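Local coordinates for putative membrane protein (Yersinia pestis CO92, PDB 5TF3), which is of unknown function but forms a compact, all-helical DUF1198 domain that probably belongs to a membrane-associated protein, at residues L17-I22 and E74-T79; E25-E30 and Q37-S42; A54-F59 and P87-E92; A96-F101 and L106-L111. One frame throughout, in Å; residues are numbered along the deposited sequence. Where two conformers were deposited one is given.

Overall arrangement
Four contacts tie together seven helices, and their character follows their place in this all-helical fold. Contact 3 lies deepest, its centre about 5 Å from that of the chain, and sets two aromatic rings of helix 48-65 against the linker before helix 91-100. Contacts 1 and 2 are also buried; the former joins a helix end to helix 70-82 with help from a water, whereas the latter is wholly apolar. Contact 4 is only partly buried and pairs aliphatic packing with a capped helix start. Helix 48-65 unites the set: Val58 and Phe59 touch Trp76 of contact 1, while Leu57 meets Phe39 of contact 2 and Tyr100 in the segment 96-101.

Contact 1 of 4, residues L17-I22 and E74-T79; sequences LKIKPI and ELWRNT
A single water joins Leu17 O to Thr79 O, giving a proton to each carbonyl over 2.6 Å and 2.9 Å respectively. The bridge lies where helix 2-17 ends in a Schellman motif, with Lys18 as the C-prime residue of positive phi, and it couples that end to helix 70-82. A bare carbonyl at a helix terminus commonly needs an outside donor, and here the water serves the carbonyls of two separate segments at once.

Beside the water the contact turns apolar. The methyl CG2 of Thr79 is placed 3.8 Å from Leu17 O and also packs on Ile19 CG2, the two side chains crossing at about a right angle. Ile19 holds CG1 between its backbone N and carbonyl carbon (chi1 64°), which carries CD1 on to the indole of Trp76. The methyl arrives at the edge of the ring, near its plane, with CZ3 3.8 Å from Ile19 CD1. Trp76 is further fixed by a ring stack with His62 and by Val58 of helix 48-65.

The rotation of Thr79 is set by its hydroxyl, which points back along its own helix and leaves the methyl for the loop. Leu75 O is thus gripped twice, from opposite faces of its plane, by Thr79 OG1 at 3.0 Å and by Thr79 N at 3.2 Å.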
loop_
_atom_site.group_PDB
_atom_site.type_symbol
_atom_site.label_atom_id
_atom_site.label_comp_id
_atom_site.label_asym_id
_atom_site.label_seq_id
_atom_site.Cartn_x
_atom_site.Cartn_y
_atom_site.Cartn_z
ATOM N N LEU A 17 -0.383 -7.730 7.408
ATOM C CA LEU A 17 -0.476 -6.487 8.156
ATOM C C LEU A 17 -1.199 -6.626 9.500
ATOM O O LEU A 17 -1.144 -5.684 10.315
ATOM C CB LEU A 17 -1.176 -5.449 7.283
ATOM C CG LEU A 17 -0.350 -5.063 6.060
ATOM C CD1 LEU A 17 -1.162 -4.110 5.202
ATOM C CD2 LEU A 17 0.956 -4.420 6.498
ATOM N N LYS A 18 -1.868 -7.763 9.745
ATOM C CA LYS A 18 -2.669 -7.992 10.957
ATOM C C LYS A 18 -3.748 -6.924 11.119
ATOM O O LYS A 18 -3.880 -6.304 12.172
ATOM C CB LYS A 18 -1.796 -8.054 12.213
ATOM C CG LYS A 18 -0.665 -9.059 12.169
ATOM C CD LYS A 18 -1.199 -10.478 12.190
ATOM C CE LYS A 18 -0.069 -11.501 12.157
ATOM N NZ LYS A 18 -0.557 -12.806 11.622
ATOM N N ILE A 19 -4.514 -6.695 10.052
ATOM C CA ILE A 19 -5.624 -5.751 10.064
ATOM C C ILE A 19 -6.834 -6.480 9.499
ATOM O O ILE A 19 -6.718 -7.539 8.877
ATOM C CB ILE A 19 -5.327 -4.457 9.261
ATOM C CG1 ILE A 19 -5.134 -4.767 7.766
ATOM C CG2 ILE A 19 -4.079 -3.739 9.808
ATOM C CD1 ILE A 19 -4.654 -3.601 6.952
ATOM N N LYS A 20 -8.011 -5.924 9.755
ATOM C CA LYS A 20 -9.237 -6.557 9.288
ATOM C C LYS A 20 -9.317 -6.531 7.759
ATOM O O LYS A 20 -8.847 -5.585 7.121
ATOM C CB LYS A 20 -10.458 -5.857 9.875
ATOM C CG LYS A 20 -10.632 -6.041 11.381
ATOM C CD LYS A 20 -11.872 -5.313 11.881
ATOM C CE LYS A 20 -12.285 -5.807 13.270
ATOM N NZ LYS A 20 -13.573 -5.187 13.695
ATOM N N PRO A 21 -9.944 -7.545 7.152
ATOM C CA PRO A 21 -10.031 -7.593 5.681
ATOM C C PRO A 21 -10.680 -6.371 5.060
ATOM O O PRO A 21 -10.329 -6.017 3.930
ATOM C CB PRO A 21 -10.875 -8.851 5.420
ATOM C CG PRO A 21 -10.749 -9.662 6.639
ATOM C CD PRO A 21 -10.535 -8.738 7.789
ATOM N N ILE A 22 -11.623 -5.723 5.755
ATOM C CA ILE A 22 -12.305 -4.551 5.196
ATOM C C ILE A 22 -11.309 -3.527 4.671
ATOM O O ILE A 22 -11.578 -2.827 3.683
ATOM C CB ILE A 22 -13.261 -3.928 6.241
ATOM C CG1 ILE A 22 -14.077 -2.787 5.624
ATOM C CG2 ILE A 22 -12.498 -3.390 7.422
ATOM C CD1 ILE A 22 -15.083 -3.237 4.609
ATOM N N GLU A 74 0.955 8.433 10.517
ATOM C CA GLU A 74 1.687 7.782 11.600
ATOM C C GLU A 74 1.069 6.428 11.939
ATOM O O GLU A 74 1.783 5.438 12.163
ATOM C CB GLU A 74 1.713 8.693 12.829
ATOM C CG GLU A 74 2.395 8.069 14.033
ATOM C CD GLU A 74 2.630 9.064 15.156
ATOM O OE1 GLU A 74 2.760 10.277 14.871
ATOM O OE2 GLU A 74 2.680 8.630 16.326
ATOM N N LEU A 75 -0.262 6.371 11.968
ATOM C CA LEU A 75 -0.981 5.121 12.183
ATOM C C LEU A 75 -0.546 4.042 11.194
ATOM O O LEU A 75 -0.194 2.925 11.590
ATOM C CB LEU A 75 -2.481 5.403 12.056
ATOM C CG LEU A 75 -3.506 4.350 12.415
ATOM C CD1 LEU A 75 -4.817 5.061 12.758
ATOM C CD2 LEU A 75 -3.692 3.355 11.272
ATOM N N TRP A 76 -0.601 4.349 9.888
ATOM C CA TRP A 76 -0.288 3.347 8.870
ATOM C C TRP A 76 1.201 3.042 8.800
ATOM O O TRP A 76 1.587 1.897 8.523
ATOM C CB TRP A 76 -0.842 3.793 7.507
ATOM C CG TRP A 76 -2.326 3.580 7.510
ATOM C CD1 TRP A 76 -3.303 4.502 7.793
ATOM C CD2 TRP A 76 -2.996 2.333 7.298
ATOM N NE1 TRP A 76 -4.553 3.901 7.725
ATOM C CE2 TRP A 76 -4.381 2.567 7.437
ATOM C CE3 TRP A 76 -2.550 1.039 6.997
ATOM C CZ2 TRP A 76 -5.325 1.561 7.277
ATOM C CZ3 TRP A 76 -3.503 0.030 6.841
ATOM C CH2 TRP A 76 -4.864 0.303 6.978
ATOM N N ARG A 77 2.051 4.028 9.081
ATOM C CA ARG A 77 3.486 3.766 9.130
ATOM C C ARG A 77 3.819 2.754 10.230
ATOM O O ARG A 77 4.658 1.860 10.046
ATOM C CB ARG A 77 4.246 5.087 9.355
ATOM C CG ARG A 77 5.749 4.910 9.514
ATOM C CD ARG A 77 6.503 6.256 9.731
ATOM N NE ARG A 77 7.948 6.032 9.794
ATOM C CZ ARG A 77 8.625 5.797 10.913
ATOM N NH1 ARG A 77 8.000 5.795 12.087
ATOM N NH2 ARG A 77 9.930 5.583 10.857
ATOM N N ASN A 78 3.176 2.888 11.391
ATOM C CA ASN A 78 3.424 1.944 12.473
ATOM C C ASN A 78 2.908 0.561 12.121
ATOM O O ASN A 78 3.455 -0.438 12.606
ATOM C CB ASN A 78 2.782 2.438 13.774
ATOM C CG ASN A 78 3.512 3.635 14.365
ATOM O OD1 ASN A 78 4.685 3.873 14.056
ATOM N ND2 ASN A 78 2.832 4.380 15.239
ATOM N N THR A 79 1.863 0.479 11.286
ATOM C CA THR A 79 1.383 -0.822 10.822
ATOM C C THR A 79 2.436 -1.518 9.958
ATOM O O THR A 79 2.689 -2.717 10.127
ATOM C CB THR A 79 0.041 -0.644 10.079
ATOM O OG1 THR A 79 -0.883 0.028 10.944
ATOM C CG2 THR A 79 -0.594 -1.978 9.707
HETATM O O HOH W 1 1.043 -4.761 11.275
#

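Contact 2 of 4, residues E25-E30 and Q37-S42; sequences ESMLQE and QMFIRS
Leu28 meets Phe39 and Ile40 crosswise, its side chain standing at about a right angle to both, and Met27, a selenomethionine, crosses Phe39 in the same manner. The helices that carry them, 22-29 and 33-45, are consecutive and run roughly antiparallel, at 141° between the two short segments. The axes of the segments 25-29 and 37-42 approach to 11.6 Å, so the backbones stay well apart and long side chains span the gap.

Two methyls work on the Phe39 ring, both from oblique directions. Leu28 CD2 sits 3.7 Å from Phe39 CD2, and the CE methyl of Met27 lies 3.9 Å from Phe39 CZ. Met27 runs extended through its first two torsions and bends only at chi3 (69°), which turns CE from the selenium toward the ring. Phe39 comes to meet them because its CG stands opposite the backbone N (chi1 176°). Leu28 CD2 has a second neighbour, Ile40 CD1, at 4.0 Å, so one isobutyl group is shared between two adjacent residues of the other helix. The chemistry is entirely apolar.

Around this pair the fold closes on several sides. Phe39 rests on Ala54 and Leu57 of helix 48-65 and meets the Tyr100 ring edge-to-face, Met27 reaches Val58 and Tyr61 of helix 48-65, and Ile40 packs on Ala9 of helix 2-17.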
loop_
_atom_site.group_PDB
_atom_site.type_symbol
_atom_site.label_atom_id
_atom_site.label_comp_id
_atom_site.label_asym_id
_atom_site.label_seq_id
_atom_site.Cartn_x
_atom_site.Cartn_y
_atom_site.Cartn_z
ATOM N N GLU A 25 -10.490 -4.892 1.124
ATOM C CA GLU A 25 -11.663 -4.824 0.259
ATOM C C GLU A 25 -11.975 -3.388 -0.147
ATOM O O GLU A 25 -12.339 -3.130 -1.299
ATOM C CB GLU A 25 -12.859 -5.474 0.973
ATOM C CG GLU A 25 -12.614 -6.962 1.284
ATOM C CD GLU A 25 -13.562 -7.578 2.341
ATOM O OE1 GLU A 25 -14.196 -6.828 3.124
ATOM O OE2 GLU A 25 -13.648 -8.833 2.395
ATOM N N SER A 26 -11.826 -2.434 0.775
ATOM C CA SER A 26 -12.111 -1.042 0.425
ATOM C C SER A 26 -11.170 -0.539 -0.662
ATOM O O SER A 26 -11.591 0.177 -1.580
ATOM C CB SER A 26 -12.017 -0.155 1.665
ATOM O OG SER A 26 -13.082 -0.464 2.544
HETATM N N MSE A 27 -9.898 -0.906 -0.581
HETATM C CA MSE A 27 -8.937 -0.530 -1.611
HETATM C C MSE A 27 -9.264 -1.167 -2.964
HETATM O O MSE A 27 -9.142 -0.521 -4.010
HETATM C CB MSE A 27 -7.520 -0.911 -1.170
HETATM C CG MSE A 27 -6.469 -0.632 -2.221
HETATM SE SE MSE A 27 -4.776 -1.311 -1.600
HETATM C CE MSE A 27 -5.231 -3.213 -1.706
ATOM N N LEU A 28 -9.686 -2.435 -2.953
ATOM C CA LEU A 28 -10.035 -3.089 -4.211
ATOM C C LEU A 28 -11.206 -2.392 -4.889
ATOM O O LEU A 28 -11.211 -2.226 -6.112
ATOM C CB LEU A 28 -10.359 -4.564 -3.973
ATOM C CG LEU A 28 -9.215 -5.390 -3.384
ATOM C CD1 LEU A 28 -9.692 -6.817 -3.130
ATOM C CD2 LEU A 28 -8.019 -5.378 -4.315
ATOM N N GLN A 29 -12.207 -1.971 -4.108
ATOM C CA GLN A 29 -13.379 -1.312 -4.680
ATOM C C GLN A 29 -12.998 -0.112 -5.528
ATOM O O GLN A 29 -13.683 0.194 -6.507
ATOM C CB GLN A 29 -14.327 -0.864 -3.571
ATOM C CG GLN A 29 -15.026 -1.979 -2.848
ATOM C CD GLN A 29 -15.946 -1.446 -1.763
ATOM O OE1 GLN A 29 -15.800 -1.785 -0.586
ATOM N NE2 GLN A 29 -16.893 -0.594 -2.156
ATOM N N GLU A 30 -11.912 0.575 -5.177
ATOM C CA GLU A 30 -11.476 1.767 -5.884
ATOM C C GLU A 30 -10.437 1.475 -6.956
ATOM O O GLU A 30 -9.859 2.413 -7.509
ATOM C CB GLU A 30 -10.920 2.794 -4.895
ATOM C CG GLU A 30 -11.858 3.095 -3.739
ATOM C CD GLU A 30 -11.996 4.582 -3.470
ATOM O OE1 GLU A 30 -11.928 5.372 -4.435
ATOM O OE2 GLU A 30 -12.165 4.961 -2.290
ATOM N N GLN A 37 -8.157 -7.293 -11.195
ATOM C CA GLN A 37 -7.835 -8.659 -11.605
ATOM C C GLN A 37 -6.334 -8.880 -11.643
ATOM O O GLN A 37 -5.834 -9.911 -11.171
ATOM C CB GLN A 37 -8.451 -8.961 -12.975
ATOM C CG GLN A 37 -9.971 -9.026 -12.976
ATOM C CD GLN A 37 -10.546 -9.061 -14.394
ATOM O OE1 GLN A 37 -9.860 -9.452 -15.349
ATOM N NE2 GLN A 37 -11.803 -8.642 -14.535
HETATM N N MSE A 38 -5.594 -7.922 -12.201
HETATM C CA MSE A 38 -4.137 -7.986 -12.248
HETATM C C MSE A 38 -3.536 -7.993 -10.841
HETATM O O MSE A 38 -2.621 -8.768 -10.551
HETATM C CB MSE A 38 -3.586 -6.812 -13.074
HETATM C CG MSE A 38 -4.128 -6.775 -14.520
HETATM SE SE MSE A 38 -3.912 -5.068 -15.498
HETATM C CE MSE A 38 -1.971 -5.077 -15.689
ATOM N N PHE A 39 -4.067 -7.136 -9.961
ATOM C CA PHE A 39 -3.538 -7.058 -8.602
ATOM C C PHE A 39 -3.797 -8.351 -7.846
ATOM O O PHE A 39 -2.907 -8.875 -7.166
ATOM C CB PHE A 39 -4.151 -5.872 -7.857
ATOM C CG PHE A 39 -3.736 -5.786 -6.417
ATOM C CD1 PHE A 39 -2.494 -5.259 -6.071
ATOM C CD2 PHE A 39 -4.576 -6.228 -5.412
ATOM C CE1 PHE A 39 -2.107 -5.178 -4.741
ATOM C CE2 PHE A 39 -4.190 -6.147 -4.067
ATOM C CZ PHE A 39 -2.956 -5.619 -3.739
ATOM N N ILE A 40 -5.016 -8.878 -7.961
ATOM C CA ILE A 40 -5.384 -10.121 -7.286
ATOM C C ILE A 40 -4.521 -11.270 -7.781
ATOM O O ILE A 40 -4.048 -12.101 -6.994
ATOM C CB ILE A 40 -6.879 -10.420 -7.513
ATOM C CG1 ILE A 40 -7.754 -9.461 -6.700
ATOM C CG2 ILE A 40 -7.183 -11.870 -7.246
ATOM C CD1 ILE A 40 -7.247 -9.174 -5.345
ATOM N N ARG A 41 -4.331 -11.355 -9.100
ATOM C CA ARG A 41 -3.563 -12.463 -9.652
ATOM C C ARG A 41 -2.108 -12.391 -9.217
ATOM O O ARG A 41 -1.498 -13.419 -8.915
ATOM C CB ARG A 41 -3.655 -12.494 -11.176
ATOM C CG ARG A 41 -2.893 -13.685 -11.759
ATOM C CD ARG A 41 -3.120 -13.857 -13.247
ATOM N NE ARG A 41 -2.837 -12.611 -13.936
ATOM C CZ ARG A 41 -3.727 -11.928 -14.646
ATOM N NH1 ARG A 41 -4.970 -12.384 -14.793
ATOM N NH2 ARG A 41 -3.358 -10.786 -15.215
ATOM N N SER A 42 -1.532 -11.187 -9.168
ATOM C CA SER A 42 -0.130 -11.102 -8.775
ATOM C C SER A 42 0.038 -11.356 -7.278
ATOM O O SER A 42 1.065 -11.894 -6.852
ATOM C CB SER A 42 0.466 -9.748 -9.183
ATOM O OG SER A 42 0.357 -8.783 -8.148
#

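Contact 3 of 4, residues A54-F59 and P87-E92; sequences AAYLVF and PILAAE
Near the middle of the chain, a linker packs against the aromatic flank of a helix: Ile88 and Leu89, in the linker that leads into helix 91-100, meet Tyr56 and Phe59 of helix 48-65. The nearest CA atoms are those of Tyr56 and Leu89, 7.5 Å apart.

Leu89 is the shared partner of the two rings. Its branches divide the work, with CD1 lying 4.0 Å from Tyr56 CD1 and CD2 more loosely placed, 4.3 Å from Phe59 CE1; both approaches are oblique. Leu89 and Tyr56 slide past each other in opposite directions, an arrangement that carries the outer part of the Tyr56 ring on to the linker backbone. There Ile88 O comes within 3.5 Å of Tyr56 CE1. The phenol oxygen makes its hydrogen bond just beyond, to Ser86 O, and His93 stacks on the ring.

Polar backbone and apolar side chain are thus sorted along one short linker, where Leu89 is buried while Ile88 beside it is exposed. The carbonyls of Pro87 and Leu89 find donors on helix 108-122, Tyr118 for the first and Arg115 and Asn119 for the second, so the apolar side chain of Leu89 faces the rings while the polar backbone is satisfied elsewhere.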
loop_
_atom_site.group_PDB
_atom_site.type_symbol
_atom_site.label_atom_id
_atom_site.label_comp_id
_atom_site.label_asym_id
_atom_site.label_seq_id
_atom_site.Cartn_x
_atom_site.Cartn_y
_atom_site.Cartn_z
ATOM N N ALA A 54 2.468 -5.311 -1.969
ATOM C CA ALA A 54 1.064 -4.945 -1.827
ATOM C C ALA A 54 0.815 -4.180 -0.535
ATOM O O ALA A 54 -0.109 -3.363 -0.467
ATOM C CB ALA A 54 0.195 -6.199 -1.888
ATOM N N ALA A 55 1.627 -4.424 0.494
ATOM C CA ALA A 55 1.489 -3.670 1.736
ATOM C C ALA A 55 1.692 -2.183 1.495
ATOM O O ALA A 55 1.015 -1.349 2.102
ATOM C CB ALA A 55 2.480 -4.177 2.779
ATOM N N TYR A 56 2.594 -1.828 0.583
ATOM C CA TYR A 56 2.810 -0.415 0.303
ATOM C C TYR A 56 1.644 0.209 -0.455
ATOM O O TYR A 56 1.415 1.416 -0.331
ATOM C CB TYR A 56 4.116 -0.235 -0.473
ATOM C CG TYR A 56 5.335 -0.509 0.370
ATOM C CD1 TYR A 56 5.789 0.422 1.298
ATOM C CD2 TYR A 56 6.032 -1.699 0.244
ATOM C CE1 TYR A 56 6.920 0.171 2.073
ATOM C CE2 TYR A 56 7.153 -1.956 1.005
ATOM C CZ TYR A 56 7.593 -1.021 1.917
ATOM O OH TYR A 56 8.709 -1.295 2.667
ATOM N N LEU A 57 0.912 -0.575 -1.259
ATOM C CA LEU A 57 -0.285 -0.037 -1.908
ATOM C C LEU A 57 -1.385 0.226 -0.891
ATOM O O LEU A 57 -2.121 1.216 -1.005
ATOM C CB LEU A 57 -0.804 -0.995 -2.987
ATOM C CG LEU A 57 -0.096 -0.986 -4.338
ATOM C CD1 LEU A 57 -0.765 -1.987 -5.235
ATOM C CD2 LEU A 57 -0.140 0.388 -4.954
ATOM N N VAL A 58 -1.545 -0.685 0.073
ATOM C CA VAL A 58 -2.458 -0.461 1.196
ATOM C C VAL A 58 -2.116 0.846 1.906
ATOM O O VAL A 58 -2.990 1.686 2.164
ATOM C CB VAL A 58 -2.404 -1.663 2.158
ATOM C CG1 VAL A 58 -3.242 -1.410 3.406
ATOM C CG2 VAL A 58 -2.900 -2.924 1.440
ATOM N N PHE A 59 -0.837 1.044 2.223
ATOM C CA PHE A 59 -0.402 2.287 2.859
ATOM C C PHE A 59 -0.766 3.505 2.010
ATOM O O PHE A 59 -1.384 4.454 2.499
ATOM C CB PHE A 59 1.112 2.224 3.104
ATOM C CG PHE A 59 1.713 3.508 3.613
ATOM C CD1 PHE A 59 2.182 4.476 2.727
ATOM C CD2 PHE A 59 1.843 3.733 4.977
ATOM C CE1 PHE A 59 2.729 5.663 3.187
ATOM C CE2 PHE A 59 2.405 4.908 5.455
ATOM C CZ PHE A 59 2.850 5.885 4.551
ATOM N N PRO A 87 9.479 1.139 6.654
ATOM C CA PRO A 87 8.582 2.279 6.444
ATOM C C PRO A 87 9.061 3.231 5.356
ATOM O O PRO A 87 8.389 4.233 5.091
ATOM C CB PRO A 87 8.588 2.970 7.818
ATOM C CG PRO A 87 9.958 2.686 8.348
ATOM C CD PRO A 87 10.356 1.327 7.823
ATOM N N ILE A 88 10.201 2.963 4.718
ATOM C CA ILE A 88 10.662 3.832 3.642
ATOM C C ILE A 88 9.802 3.599 2.410
ATOM O O ILE A 88 9.587 2.458 1.983
ATOM C CB ILE A 88 12.149 3.590 3.349
ATOM C CG1 ILE A 88 13.007 3.967 4.555
ATOM C CG2 ILE A 88 12.593 4.401 2.134
ATOM C CD1 ILE A 88 14.482 3.738 4.323
ATOM N N LEU A 89 9.276 4.677 1.848
ATOM C CA LEU A 89 8.411 4.604 0.679
ATOM C C LEU A 89 9.233 4.974 -0.552
ATOM O O LEU A 89 9.869 6.035 -0.588
ATOM C CB LEU A 89 7.202 5.530 0.840
ATOM C CG LEU A 89 6.143 5.453 -0.255
ATOM C CD1 LEU A 89 5.391 4.137 -0.178
ATOM C CD2 LEU A 89 5.191 6.640 -0.209
ATOM N N ALA A 90 9.254 4.081 -1.537
ATOM C CA ALA A 90 10.137 4.216 -2.686
ATOM C C ALA A 90 9.334 4.517 -3.944
ATOM O O ALA A 90 8.115 4.341 -3.984
ATOM C CB ALA A 90 10.973 2.946 -2.883
ATOM N N ALA A 91 10.048 4.969 -4.981
ATOM C CA ALA A 91 9.407 5.421 -6.215
ATOM C C ALA A 91 8.617 4.311 -6.887
ATOM O O ALA A 91 7.625 4.581 -7.575
ATOM C CB ALA A 91 10.451 5.958 -7.195
ATOM N N GLU A 92 9.050 3.065 -6.735
ATOM C CA GLU A 92 8.316 2.000 -7.393
ATOM C C GLU A 92 6.960 1.772 -6.735
ATOM O O GLU A 92 6.034 1.285 -7.394
ATOM C CB GLU A 92 9.144 0.724 -7.387
ATOM C CG GLU A 92 9.759 0.410 -6.053
ATOM C CD GLU A 92 9.857 -1.083 -5.834
ATOM O OE1 GLU A 92 10.348 -1.504 -4.761
ATOM O OE2 GLU A 92 9.427 -1.841 -6.738
#

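Contact 4 of 4, residues A96-F101 and L106-L111; sequences AALFYF and LDAFEL
Leu98 carries most of this contact with Leu106, Ala108 and Leu111, and its branches can be taken in turn. CB starts out across the line to the other segment, pointing neither at it nor away, and with CG placed opposite the carbonyl carbon (chi1 -76°) the isobutyl end swings over to it. CG then lies 3.8 Å from Leu111 CD2. At the fork CD1 lies against the methyl of Ala108, 3.8 Å from its CB. CD2 settles between two partners, 3.7 Å from Leu111 CD2, where the leucines meet tip to tip, and 3.9 Å from Leu106 CB. Leu106 extends the patch, its CD1 standing 3.9 Å from Phe101 CB.

Between these apolar residues, Asp107 turns away and accepts a nearly straight bond from Glu110 N to OD1 (3.2 Å, 169°), the donor standing above the carboxylate plane. The arrangement is a helix-loop-helix connection, in which the end of helix 91-100 packs on the N-capped start of helix 108-122.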
loop_
_atom_site.group_PDB
_atom_site.type_symbol
_atom_site.label_atom_id
_atom_site.label_comp_id
_atom_site.label_asym_id
_atom_site.label_seq_id
_atom_site.Cartn_x
_atom_site.Cartn_y
_atom_site.Cartn_z
ATOM N N ALA A 96 3.509 2.154 -8.969
ATOM C CA ALA A 96 2.498 1.097 -8.951
ATOM C C ALA A 96 1.132 1.642 -8.558
ATOM O O ALA A 96 0.100 1.190 -9.066
ATOM C CB ALA A 96 2.911 -0.013 -7.980
ATOM N N ALA A 97 1.104 2.595 -7.632
ATOM C CA ALA A 97 -0.149 3.254 -7.303
ATOM C C ALA A 97 -0.748 3.947 -8.521
ATOM O O ALA A 97 -1.966 3.906 -8.728
ATOM C CB ALA A 97 0.073 4.258 -6.177
ATOM N N LEU A 98 0.088 4.600 -9.334
ATOM C CA LEU A 98 -0.423 5.365 -10.468
ATOM C C LEU A 98 -1.076 4.470 -11.509
ATOM O O LEU A 98 -1.914 4.938 -12.291
ATOM C CB LEU A 98 0.700 6.177 -11.116
ATOM C CG LEU A 98 1.073 7.416 -10.306
ATOM C CD1 LEU A 98 2.174 8.224 -10.969
ATOM C CD2 LEU A 98 -0.160 8.273 -10.073
ATOM N N PHE A 99 -0.697 3.196 -11.566
ATOM C CA PHE A 99 -1.443 2.312 -12.446
ATOM C C PHE A 99 -2.720 1.804 -11.785
ATOM O O PHE A 99 -3.816 1.954 -12.334
ATOM C CB PHE A 99 -0.622 1.113 -12.878
ATOM C CG PHE A 99 -1.477 0.045 -13.492
ATOM C CD1 PHE A 99 -2.071 0.252 -14.731
ATOM C CD2 PHE A 99 -1.769 -1.113 -12.808
ATOM C CE1 PHE A 99 -2.875 -0.712 -15.316
ATOM C CE2 PHE A 99 -2.578 -2.086 -13.388
ATOM C CZ PHE A 99 -3.137 -1.878 -14.635
ATOM N N TYR A 100 -2.586 1.158 -10.619
ATOM C CA TYR A 100 -3.717 0.415 -10.064
ATOM C C TYR A 100 -4.894 1.330 -9.766
ATOM O O TYR A 100 -6.054 0.901 -9.867
ATOM C CB TYR A 100 -3.292 -0.353 -8.813
ATOM C CG TYR A 100 -2.464 -1.591 -9.100
ATOM C CD1 TYR A 100 -2.953 -2.616 -9.903
ATOM C CD2 TYR A 100 -1.194 -1.738 -8.560
ATOM C CE1 TYR A 100 -2.187 -3.753 -10.168
ATOM C CE2 TYR A 100 -0.429 -2.869 -8.804
ATOM C CZ TYR A 100 -0.925 -3.868 -9.612
ATOM O OH TYR A 100 -0.154 -4.984 -9.856
ATOM N N PHE A 101 -4.622 2.602 -9.449
ATOM C CA PHE A 101 -5.667 3.585 -9.185
ATOM C C PHE A 101 -5.820 4.591 -10.333
ATOM O O PHE A 101 -6.253 5.726 -10.121
ATOM C CB PHE A 101 -5.392 4.287 -7.855
ATOM C CG PHE A 101 -5.241 3.331 -6.698
ATOM C CD1 PHE A 101 -6.335 2.614 -6.230
ATOM C CD2 PHE A 101 -4.005 3.122 -6.103
ATOM C CE1 PHE A 101 -6.206 1.719 -5.176
ATOM C CE2 PHE A 101 -3.862 2.236 -5.051
ATOM C CZ PHE A 101 -4.963 1.533 -4.582
ATOM N N LEU A 106 -5.127 10.253 -10.325
ATOM C CA LEU A 106 -4.274 10.786 -9.274
ATOM C C LEU A 106 -3.272 11.792 -9.834
ATOM O O LEU A 106 -2.818 11.695 -10.976
ATOM C CB LEU A 106 -3.521 9.663 -8.563
ATOM C CG LEU A 106 -4.348 8.600 -7.842
ATOM C CD1 LEU A 106 -3.413 7.550 -7.276
ATOM C CD2 LEU A 106 -5.214 9.217 -6.752
ATOM N N ASP A 107 -2.910 12.757 -9.002
ATOM C CA ASP A 107 -1.972 13.794 -9.402
ATOM C C ASP A 107 -0.562 13.275 -9.151
ATOM O O ASP A 107 -0.136 13.143 -8.000
ATOM C CB ASP A 107 -2.272 15.078 -8.638
ATOM C CG ASP A 107 -1.397 16.229 -9.063
ATOM O OD1 ASP A 107 -0.278 15.981 -9.548
ATOM O OD2 ASP A 107 -1.838 17.381 -8.893
ATOM N N ALA A 108 0.171 12.996 -10.236
ATOM C CA ALA A 108 1.485 12.369 -10.098
ATOM C C ALA A 108 2.483 13.282 -9.392
ATOM O O ALA A 108 3.385 12.794 -8.698
ATOM C CB ALA A 108 2.031 11.962 -11.468
ATOM N N PHE A 109 2.352 14.597 -9.567
ATOM C CA PHE A 109 3.239 15.522 -8.872
ATOM C C PHE A 109 2.947 15.510 -7.382
ATOM O O PHE A 109 3.860 15.362 -6.557
ATOM C CB PHE A 109 3.076 16.929 -9.449
ATOM C CG PHE A 109 3.929 17.964 -8.780
ATOM C CD1 PHE A 109 5.236 18.171 -9.191
ATOM C CD2 PHE A 109 3.422 18.739 -7.754
ATOM C CE1 PHE A 109 6.031 19.147 -8.578
ATOM C CE2 PHE A 109 4.205 19.709 -7.137
ATOM C CZ PHE A 109 5.520 19.915 -7.558
ATOM N N GLU A 110 1.667 15.631 -7.019
ATOM C CA GLU A 110 1.295 15.616 -5.606
ATOM C C GLU A 110 1.662 14.295 -4.939
ATOM O O GLU A 110 2.061 14.269 -3.765
ATOM C CB GLU A 110 -0.195 15.902 -5.454
ATOM C CG GLU A 110 -0.528 17.393 -5.502
ATOM C CD GLU A 110 0.179 18.206 -4.412
ATOM O OE1 GLU A 110 0.004 17.909 -3.203
ATOM O OE2 GLU A 110 0.912 19.156 -4.764
ATOM N N LEU A 111 1.544 13.188 -5.670
ATOM C CA LEU A 111 1.919 11.897 -5.097
ATOM C C LEU A 111 3.419 11.812 -4.861
ATOM O O LEU A 111 3.863 11.240 -3.861
ATOM C CB LEU A 111 1.465 10.762 -6.011
ATOM C CG LEU A 111 1.787 9.330 -5.575
ATOM C CD1 LEU A 111 1.248 9.017 -4.183
ATOM C CD2 LEU A 111 1.212 8.352 -6.589
#